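Peptidase S15/CocE/NonD (Thaumarchaeota archaeon SCGC AB-539-E09, PDB 4PF1) is a serine peptidase of the alpha/beta hydrolase fold that acts as an aminopeptidase, probably cleaving residues from the N-terminal end of peptides. Local coordinates at residues 532-537 with 585-590. Numbering follows the deposited sequence.
Sequences IFRGRY and DRNPQT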
loop_
_atom_site.group_PDB
_atom_site.type_symbol
_atom_site.label_atom_id
_atom_site.label_comp_id
_atom_site.label_asym_id
_atom_site.label_seq_id
_atom_site.Cartn_x
_atom_site.Cartn_y
_atom_site.Cartn_z
ATOM N N ILE A 532 26.552 -21.837 2.373
ATOM C CA ILE A 532 27.882 -21.366 2.765
ATOM C C ILE A 532 28.686 -22.507 3.397
ATOM O O ILE A 532 28.122 -23.371 4.073
ATOM C CB ILE A 532 27.736 -20.141 3.736
ATOM C CG1 ILE A 532 29.112 -19.570 4.187
ATOM C CG2 ILE A 532 26.821 -20.467 4.934
ATOM C CD1 ILE A 532 29.055 -18.199 4.902
ATOM N N PHE A 533 30.007 -22.497 3.180
ATOM C CA PHE A 533 30.910 -23.477 3.760
ATOM C C PHE A 533 32.043 -22.756 4.488
ATOM O O PHE A 533 32.714 -21.913 3.890
ATOM C CB PHE A 533 31.471 -24.415 2.666
ATOM C CG PHE A 533 32.181 -25.648 3.185
ATOM C CD1 PHE A 533 33.449 -25.556 3.753
ATOM C CD2 PHE A 533 31.604 -26.906 3.062
ATOM C CE1 PHE A 533 34.098 -26.692 4.243
ATOM C CE2 PHE A 533 32.265 -28.044 3.528
ATOM C CZ PHE A 533 33.506 -27.930 4.121
ATOM N N ARG A 534 32.271 -23.093 5.770
ATOM C CA ARG A 534 33.381 -22.516 6.531
ATOM C C ARG A 534 34.632 -23.350 6.250
ATOM O O ARG A 534 34.713 -24.512 6.662
ATOM C CB ARG A 534 33.057 -22.432 8.033
ATOM C CG ARG A 534 34.077 -21.612 8.824
ATOM C CD ARG A 534 33.419 -20.768 9.891
ATOM N NE ARG A 534 32.910 -19.504 9.357
ATOM C CZ ARG A 534 32.254 -18.601 10.081
ATOM N NH1 ARG A 534 32.007 -18.822 11.366
ATOM N NH2 ARG A 534 31.828 -17.476 9.522
ATOM N N GLY A 535 35.550 -22.756 5.482
ATOM C CA GLY A 535 36.773 -23.372 4.965
ATOM C C GLY A 535 37.667 -24.122 5.929
ATOM O O GLY A 535 38.368 -25.047 5.511
ATOM N N ARG A 536 37.665 -23.735 7.219
ATOM C CA ARG A 536 38.479 -24.399 8.248
ATOM C C ARG A 536 38.048 -25.884 8.455
ATOM O O ARG A 536 38.818 -26.666 9.013
ATOM C CB ARG A 536 38.423 -23.621 9.581
ATOM C CG ARG A 536 37.054 -23.664 10.263
ATOM C CD ARG A 536 36.815 -22.510 11.215
ATOM N NE ARG A 536 37.403 -22.737 12.535
ATOM C CZ ARG A 536 38.491 -22.117 12.983
ATOM N NH1 ARG A 536 38.955 -22.375 14.197
ATOM N NH2 ARG A 536 39.119 -21.229 12.221
ATOM N N TYR A 537 36.833 -26.261 7.977
ATOM C CA TYR A 537 36.303 -27.626 8.104
ATOM C C TYR A 537 36.334 -28.381 6.749
ATOM O O TYR A 537 35.563 -29.324 6.554
ATOM C CB TYR A 537 34.867 -27.601 8.684
ATOM C CG TYR A 537 34.733 -26.767 9.939
ATOM C CD1 TYR A 537 35.355 -27.151 11.127
ATOM C CD2 TYR A 537 33.993 -25.590 9.942
ATOM C CE1 TYR A 537 35.263 -26.370 12.277
ATOM C CE2 TYR A 537 33.882 -24.807 11.090
ATOM C CZ TYR A 537 34.518 -25.201 12.256
ATOM O OH TYR A 537 34.424 -24.420 13.383
ATOM N N ASP A 585 28.498 -14.714 10.898
ATOM C CA ASP A 585 29.628 -13.917 11.374
ATOM C C ASP A 585 30.759 -13.976 10.332
ATOM O O ASP A 585 30.814 -14.920 9.538
ATOM C CB ASP A 585 30.106 -14.367 12.773
ATOM C CG ASP A 585 30.661 -15.777 12.882
ATOM O OD1 ASP A 585 30.425 -16.585 11.960
ATOM O OD2 ASP A 585 31.287 -16.085 13.912
ATOM N N ARG A 586 31.601 -12.940 10.282
ATOM C CA ARG A 586 32.681 -12.869 9.297
ATOM C C ARG A 586 33.775 -13.862 9.579
ATOM O O ARG A 586 34.183 -14.032 10.735
ATOM C CB ARG A 586 33.317 -11.472 9.266
ATOM C CG ARG A 586 32.370 -10.337 8.950
ATOM C CD ARG A 586 32.994 -9.001 9.296
ATOM N NE ARG A 586 33.411 -8.920 10.700
ATOM C CZ ARG A 586 34.488 -8.263 11.122
ATOM N NH1 ARG A 586 35.269 -7.629 10.259
ATOM N NH2 ARG A 586 34.794 -8.242 12.410
ATOM N N ASN A 587 34.313 -14.461 8.517
ATOM C CA ASN A 587 35.502 -15.275 8.641
ATOM C C ASN A 587 36.686 -14.300 8.695
ATOM O O ASN A 587 36.752 -13.391 7.859
ATOM C CB ASN A 587 35.628 -16.263 7.477
ATOM C CG ASN A 587 36.677 -17.324 7.704
ATOM O OD1 ASN A 587 37.874 -17.041 7.824
ATOM N ND2 ASN A 587 36.248 -18.573 7.767
ATOM N N PRO A 588 37.589 -14.408 9.701
ATOM C CA PRO A 588 38.713 -13.449 9.785
ATOM C C PRO A 588 39.645 -13.499 8.572
ATOM O O PRO A 588 40.314 -12.510 8.273
ATOM C CB PRO A 588 39.448 -13.868 11.066
ATOM C CG PRO A 588 38.464 -14.700 11.828
ATOM C CD PRO A 588 37.639 -15.392 10.801
ATOM N N GLN A 589 39.660 -14.647 7.860
ATOM C CA GLN A 589 40.474 -14.932 6.669
ATOM C C GLN A 589 41.956 -15.179 7.056
ATOM O O GLN A 589 42.816 -15.339 6.192
ATOM C CB GLN A 589 40.290 -13.885 5.548
ATOM C CG GLN A 589 38.828 -13.838 5.083
ATOM C CD GLN A 589 38.519 -12.975 3.891
ATOM O OE1 GLN A 589 37.492 -13.165 3.240
ATOM N NE2 GLN A 589 39.332 -11.963 3.620
ATOM N N THR A 590 42.207 -15.287 8.371
ATOM C CA THR A 590 43.445 -15.766 8.990
ATOM C C THR A 590 42.986 -16.802 10.000
ATOM O O THR A 590 41.928 -16.610 10.608
ATOM C CB THR A 590 44.319 -14.643 9.606
ATOM O OG1 THR A 590 43.692 -14.102 10.766
ATOM C CG2 THR A 590 44.686 -13.547 8.614
#
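In the beta-rich C-terminal non-catalytic domain of this S15-family peptidase, a buried salt bridge from Arg-534 to Asp-585 ties the end of strand 525-534 to the long loop between strands 571-577 and 606-625. The guanidinium of Arg-534 meets Asp-585 end-on, and both terminal nitrogens converge on one carboxylate oxygen. Arg-534 NH1 lies 2.8 Å from Asp-585 OD1, on its syn side, whereas NH2 reaches the same OD1 at 3.0 Å from above the carboxylate plane. The guanidinium and carboxylate planes are turned 41° apart, although OD1 stays close to the guanidinium plane. Arg-534 NH2 also makes a weak hydrogen bond to the backbone oxygen Asp-585 O at 2.7 Å, bent to 127° at the hydrogen, adding a main-chain contact to the side-chain pair. The arginine sets out with CG anti to its own N (chi1 -170°), and bends at chi2 and chi3 carry its end across to the loop. A second carboxylate, that of Asp-502, also pairs with NH2, and two acidic partners should favour the charged guanidinium. The side chain of Asn-587 runs counter to the arginine, its ND2 3.8 Å from Arg-534 NE, oblique to the guanidinium, and donating to Asp-500 and Asp-502. Its OD1 closes an Asx turn, accepting on an in-plane lone pair from Gln-589 N at 3.0 Å.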